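N-acetylmuramoyl-L-alanine amidase (Mycolicibacterium smegmatis, PDB 7AGM) probably hydrolyses, with the help of a bound zinc ion, the amide bond between N-acetylmuramic acid and L-alanine in mycobacterial peptidoglycan. Local coordinates at residues F118-S123 / K140-Q145; P189-L194 / Q202-A207. One frame throughout, in Å; residues are numbered along the deposited sequence. Where two conformers were deposited one is given.

Contact 1 of 2, residues F118-S123 / K140-Q145; sequences FHVLYS and KVMRDQ
F118 pushes the far end of its ring against the backbone and side-chain root of R143. Its CE1 comes within 3.8 Å of R143 CG, which lies in the ring plane at the edge, while CZ approaches the carbonyl oxygen R143 O obliquely at 3.5 Å. The ring reaches the helix because CG sits between the backbone N and the carbonyl carbon (chi1 74°). Next to it V120 adds one methyl, CG2, set at 3.9 Å from M142 CG; the two side chains cross at about a right angle, and M142 then bends away toward V181 on the neighbouring strand. This is helix 134-148 lying against strand 119-123, which in the mixed six-stranded sheet runs antiparallel to 178-185 on one side and parallel to 162-165 on the other, in the alpha/beta fold of the Amidase_3 family. L146 of the same helix also touches both F118 and V120. Past its CG, R143 turns to polar work. NE and NH2 both grip one oxygen of the next residue, with NE at 2.8 Å from D144 OD1, a side-on salt bridge arriving on the anti side of the carboxylate. The remaining nitrogen, NH1, hydrogen-bonds to the carbonyl oxygen of G160.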
loop_
_atom_site.group_PDB
_atom_site.type_symbol
_atom_site.label_atom_id
_atom_site.label_comp_id
_atom_site.label_asym_id
_atom_site.label_seq_id
_atom_site.Cartn_x
_atom_site.Cartn_y
_atom_site.Cartn_z
ATOM N N PHE A 118 -4.210 -7.699 8.712
ATOM C CA PHE A 118 -4.098 -6.906 7.490
ATOM C C PHE A 118 -5.458 -6.683 6.830
ATOM O O PHE A 118 -6.404 -7.459 7.002
ATOM C CB PHE A 118 -3.161 -7.588 6.477
ATOM C CG PHE A 118 -3.774 -8.790 5.798
ATOM C CD1 PHE A 118 -4.578 -8.639 4.667
ATOM C CD2 PHE A 118 -3.568 -10.069 6.297
ATOM C CE1 PHE A 118 -5.163 -9.741 4.057
ATOM C CE2 PHE A 118 -4.151 -11.177 5.685
ATOM C CZ PHE A 118 -4.951 -11.006 4.558
ATOM N N HIS A 119 -5.540 -5.624 6.029
ATOM C CA HIS A 119 -6.629 -5.521 5.067
ATOM C C HIS A 119 -6.130 -4.872 3.783
ATOM O O HIS A 119 -5.215 -4.040 3.798
ATOM C CB HIS A 119 -7.943 -4.927 5.647
ATOM C CG HIS A 119 -7.843 -3.516 6.145
ATOM N ND1 HIS A 119 -7.073 -3.153 7.231
ATOM C CD2 HIS A 119 -8.479 -2.387 5.745
ATOM C CE1 HIS A 119 -7.210 -1.857 7.453
ATOM N NE2 HIS A 119 -8.059 -1.368 6.566
ATOM N N VAL A 120 -6.711 -5.313 2.667
ATOM C CA VAL A 120 -6.330 -4.873 1.328
ATOM C C VAL A 120 -7.474 -4.040 0.776
ATOM O O VAL A 120 -8.595 -4.540 0.617
ATOM C CB VAL A 120 -6.004 -6.050 0.394
ATOM C CG1 VAL A 120 -5.605 -5.533 -1.000
ATOM C CG2 VAL A 120 -4.891 -6.917 0.987
ATOM N N LEU A 121 -7.188 -2.772 0.492
ATOM C CA LEU A 121 -8.176 -1.826 -0.009
ATOM C C LEU A 121 -8.110 -1.748 -1.527
ATOM O O LEU A 121 -7.029 -1.796 -2.124
ATOM C CB LEU A 121 -7.935 -0.426 0.556
ATOM C CG LEU A 121 -8.169 -0.152 2.048
ATOM C CD1 LEU A 121 -7.229 -0.940 2.972
ATOM C CD2 LEU A 121 -8.049 1.344 2.302
ATOM N N TYR A 122 -9.276 -1.596 -2.149
ATOM C CA TYR A 122 -9.336 -1.391 -3.587
ATOM C C TYR A 122 -10.505 -0.469 -3.905
ATOM O O TYR A 122 -11.495 -0.418 -3.170
ATOM C CB TYR A 122 -9.434 -2.718 -4.349
ATOM C CG TYR A 122 -10.646 -3.557 -4.006
ATOM C CD1 TYR A 122 -10.658 -4.380 -2.885
ATOM C CD2 TYR A 122 -11.785 -3.536 -4.819
ATOM C CE1 TYR A 122 -11.776 -5.153 -2.579
ATOM C CE2 TYR A 122 -12.891 -4.302 -4.529
ATOM C CZ TYR A 122 -12.890 -5.108 -3.410
ATOM O OH TYR A 122 -14.020 -5.854 -3.154
ATOM N N SER A 123 -10.377 0.260 -5.010
ATOM C CA SER A 123 -11.387 1.241 -5.387
ATOM C C SER A 123 -12.714 0.570 -5.709
ATOM O O SER A 123 -12.788 -0.327 -6.554
ATOM C CB SER A 123 -10.919 2.038 -6.603
ATOM O OG SER A 123 -11.890 3.024 -6.927
ATOM N N LYS A 140 -7.557 -9.740 -4.497
ATOM C CA LYS A 140 -7.757 -11.107 -4.030
ATOM C C LYS A 140 -6.438 -11.870 -3.955
ATOM O O LYS A 140 -6.186 -12.580 -2.975
ATOM C CB LYS A 140 -8.762 -11.824 -4.933
ATOM C CG LYS A 140 -10.143 -11.185 -4.941
ATOM C CD LYS A 140 -11.123 -11.971 -5.800
ATOM C CE LYS A 140 -12.506 -11.343 -5.764
ATOM N NZ LYS A 140 -13.496 -12.118 -6.559
ATOM N N VAL A 141 -5.583 -11.740 -4.977
ATOM C CA VAL A 141 -4.289 -12.419 -4.943
ATOM C C VAL A 141 -3.459 -11.915 -3.767
ATOM O O VAL A 141 -2.822 -12.698 -3.043
ATOM C CB VAL A 141 -3.548 -12.219 -6.279
ATOM C CG1 VAL A 141 -2.146 -12.805 -6.200
ATOM C CG2 VAL A 141 -4.331 -12.825 -7.455
ATOM N N MET A 142 -3.456 -10.598 -3.555
ATOM C CA MET A 142 -2.688 -10.021 -2.454
ATOM C C MET A 142 -3.216 -10.502 -1.106
ATOM O O MET A 142 -2.445 -10.925 -0.233
ATOM C CB MET A 142 -2.743 -8.499 -2.538
ATOM C CG MET A 142 -1.957 -7.796 -1.432
ATOM S SD MET A 142 -0.172 -8.053 -1.526
ATOM C CE MET A 142 0.250 -6.964 -2.886
ATOM N N ARG A 143 -4.541 -10.458 -0.924
ATOM C CA ARG A 143 -5.157 -10.976 0.299
ATOM C C ARG A 143 -4.781 -12.436 0.538
ATOM O O ARG A 143 -4.421 -12.827 1.663
ATOM C CB ARG A 143 -6.671 -10.838 0.177
ATOM C CG ARG A 143 -7.449 -11.274 1.407
ATOM C CD ARG A 143 -8.509 -12.304 1.060
ATOM N NE ARG A 143 -7.946 -13.647 1.010
ATOM C CZ ARG A 143 -7.834 -14.452 2.069
ATOM N NH1 ARG A 143 -8.254 -14.053 3.267
ATOM N NH2 ARG A 143 -7.304 -15.660 1.928
ATOM N N ASP A 144 -4.825 -13.256 -0.520
ATOM C CA ASP A 144 -4.517 -14.674 -0.374
ATOM C C ASP A 144 -3.065 -14.887 0.044
ATOM O O ASP A 144 -2.770 -15.756 0.872
ATOM C CB ASP A 144 -4.822 -15.420 -1.676
ATOM C CG ASP A 144 -6.305 -15.654 -1.892
ATOM O OD1 ASP A 144 -7.110 -15.366 -0.983
ATOM O OD2 ASP A 144 -6.662 -16.128 -2.989
ATOM N N GLN A 145 -2.142 -14.094 -0.507
ATOM C CA GLN A 145 -0.733 -14.306 -0.189
ATOM C C GLN A 145 -0.373 -13.787 1.196
ATOM O O GLN A 145 0.468 -14.385 1.874
ATOM C CB GLN A 145 0.176 -13.710 -1.272
ATOM C CG GLN A 145 0.161 -14.497 -2.565
ATOM C CD GLN A 145 0.403 -15.980 -2.328
ATOM O OE1 GLN A 145 1.410 -16.364 -1.722
ATOM N NE2 GLN A 145 -0.522 -16.822 -2.795
#

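Contact 2 of 2, residues P189-L194 / Q202-A207; sequences PVDSAL and QKYADA
Helices 189-194 and 202-207 run nearly perpendicular, their axes 91° apart and no closer than 11.8 Å, so long side chains have to span the gap. Y204 does most of it. Its CG lies anti to the carbonyl carbon (chi1 -73°), and the ring extends toward the first helix until its hydroxyl end meets L194 and D191. L194 crosses it at about a right angle: CB approaches Y204 CE2 obliquely at 4.0 Å, and the methyl CD1 comes to 3.7 Å from Y204 OH. The other methyl of L194 turns to K203, with CD2 lying 4.1 Å from K203 CD, so the lysine contributes the aliphatic part of its chain. The ring of Y204 also meets that of F55 from helix 52-69, nearly at right angles.

D191 presents its carboxylate to the phenol with the two planes 80° apart. At 3.8 Å, D191 OD1 and Y204 OH are too far apart to bond directly, and a water lying in the plane of the tyrosine ring bridges them. It sits 2.8 Å from Y204 OH and gives a weak hydrogen bond to D191 OD1 over 2.9 Å. The carboxylate is held chiefly by other groups: OD2 accepts from the backbone N of N185 and of G117, and OD1 forms a salt bridge with R116. With these partners fixing D191, the charge is probably well stabilised, and the water-mediated link to the tyrosine is a secondary tie beside an apolar contact.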
loop_
_atom_site.group_PDB
_atom_site.type_symbol
_atom_site.label_atom_id
_atom_site.label_comp_id
_atom_site.label_asym_id
_atom_site.label_seq_id
_atom_site.Cartn_x
_atom_site.Cartn_y
_atom_site.Cartn_z
ATOM N N PRO A 189 -0.654 -4.713 20.195
ATOM C CA PRO A 189 0.678 -5.136 20.673
ATOM C C PRO A 189 1.426 -6.082 19.744
ATOM O O PRO A 189 2.660 -5.995 19.661
ATOM C CB PRO A 189 0.381 -5.774 22.038
ATOM C CG PRO A 189 -0.866 -5.098 22.503
ATOM C CD PRO A 189 -1.683 -4.839 21.241
ATOM N N VAL A 190 0.733 -6.999 19.061
ATOM C CA VAL A 190 1.430 -7.924 18.170
ATOM C C VAL A 190 1.899 -7.200 16.912
ATOM O O VAL A 190 3.080 -7.259 16.540
ATOM C CB VAL A 190 0.549 -9.134 17.811
ATOM C CG1 VAL A 190 1.326 -10.081 16.914
ATOM C CG2 VAL A 190 0.044 -9.850 19.064
ATOM N N ASP A 191 0.978 -6.514 16.227
ATOM C CA ASP A 191 1.345 -5.862 14.973
ATOM C C ASP A 191 2.414 -4.799 15.201
ATOM O O ASP A 191 3.364 -4.687 14.416
ATOM C CB ASP A 191 0.116 -5.240 14.296
ATOM C CG ASP A 191 -0.846 -6.270 13.716
ATOM O OD1 ASP A 191 -0.531 -7.476 13.678
ATOM O OD2 ASP A 191 -1.930 -5.839 13.273
ATOM N N SER A 192 2.273 -3.995 16.260
ATOM C CA SER A 192 3.285 -2.979 16.530
ATOM C C SER A 192 4.656 -3.599 16.780
ATOM O O SER A 192 5.665 -3.089 16.280
ATOM C CB SER A 192 2.862 -2.075 17.687
ATOM O OG SER A 192 2.774 -2.794 18.895
ATOM N N ALA A 193 4.720 -4.697 17.544
ATOM C CA ALA A 193 6.009 -5.353 17.766
ATOM C C ALA A 193 6.605 -5.865 16.464
ATOM O O ALA A 193 7.812 -5.731 16.235
ATOM C CB ALA A 193 5.878 -6.491 18.775
ATOM N N LEU A 194 5.776 -6.449 15.592
ATOM C CA LEU A 194 6.268 -6.879 14.283
ATOM C C LEU A 194 6.787 -5.697 13.477
ATOM O O LEU A 194 7.860 -5.767 12.869
ATOM C CB LEU A 194 5.152 -7.577 13.507
ATOM C CG LEU A 194 4.843 -9.020 13.888
ATOM C CD1 LEU A 194 3.527 -9.452 13.227
ATOM C CD2 LEU A 194 5.980 -9.958 13.485
ATOM N N GLN A 202 10.532 -7.404 7.178
ATOM C CA GLN A 202 10.857 -8.346 6.111
ATOM C C GLN A 202 9.736 -9.359 5.910
ATOM O O GLN A 202 9.449 -9.756 4.774
ATOM C CB GLN A 202 12.174 -9.061 6.421
ATOM C CG GLN A 202 12.709 -9.879 5.253
ATOM C CD GLN A 202 13.112 -9.010 4.078
ATOM O OE1 GLN A 202 13.798 -8.000 4.244
ATOM N NE2 GLN A 202 12.679 -9.395 2.876
ATOM N N LYS A 203 9.093 -9.780 7.004
ATOM C CA LYS A 203 7.970 -10.711 6.927
ATOM C C LYS A 203 6.826 -10.110 6.118
ATOM O O LYS A 203 6.284 -10.752 5.207
ATOM C CB LYS A 203 7.523 -11.051 8.352
ATOM C CG LYS A 203 6.326 -11.986 8.500
ATOM C CD LYS A 203 5.821 -11.949 9.949
ATOM C CE LYS A 203 4.623 -12.852 10.183
ATOM N NZ LYS A 203 4.961 -14.273 9.912
ATOM N N TYR A 204 6.455 -8.865 6.428
ATOM C CA TYR A 204 5.437 -8.189 5.628
ATOM C C TYR A 204 5.878 -8.047 4.176
ATOM O O TYR A 204 5.090 -8.272 3.250
ATOM C CB TYR A 204 5.135 -6.808 6.211
ATOM C CG TYR A 204 4.334 -6.811 7.495
ATOM C CD1 TYR A 204 3.034 -7.322 7.533
ATOM C CD2 TYR A 204 4.864 -6.278 8.665
ATOM C CE1 TYR A 204 2.293 -7.311 8.710
ATOM C CE2 TYR A 204 4.144 -6.259 9.832
ATOM C CZ TYR A 204 2.860 -6.781 9.862
ATOM O OH TYR A 204 2.152 -6.741 11.048
ATOM N N ALA A 205 7.133 -7.651 3.959
ATOM C CA ALA A 205 7.616 -7.449 2.595
ATOM C C ALA A 205 7.569 -8.737 1.785
ATOM O O ALA A 205 7.131 -8.729 0.628
ATOM C CB ALA A 205 9.037 -6.877 2.609
ATOM N N ASP A 206 7.997 -9.858 2.381
ATOM C CA ASP A 206 8.006 -11.130 1.663
ATOM C C ASP A 206 6.601 -11.508 1.215
ATOM O O ASP A 206 6.410 -12.005 0.101
ATOM C CB ASP A 206 8.572 -12.239 2.553
ATOM C CG ASP A 206 10.063 -12.116 2.788
ATOM O OD1 ASP A 206 10.748 -11.386 2.046
ATOM O OD2 ASP A 206 10.552 -12.781 3.721
ATOM N N ALA A 207 5.608 -11.289 2.079
ATOM C CA ALA A 207 4.228 -11.614 1.728
ATOM C C ALA A 207 3.706 -10.691 0.635
ATOM O O ALA A 207 3.025 -11.139 -0.299
ATOM C CB ALA A 207 3.354 -11.508 2.979
HETATM O O HOH W 1 -0.450 -7.683 10.814
#

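In the fold
Contacts 1 and 2 follow one another along the chain, 118-123/140-145 closing before 189-194/202-207 opens, and their centres lie 16 Å apart. They nevertheless touch: Q145 CB of helix 134-148 packs at 4.0 Å from A207 O of helix 198-219, so the two helices come together at this point, and G117, which holds D191, directly precedes F118. Neither contact belongs to the site where H17, E52 and H107 bind zinc, though both lie near it. The side chains of F118 and D191 are each about 13 Å from the metal, and that of Y204 is about 11 Å from those of both H107 and E52.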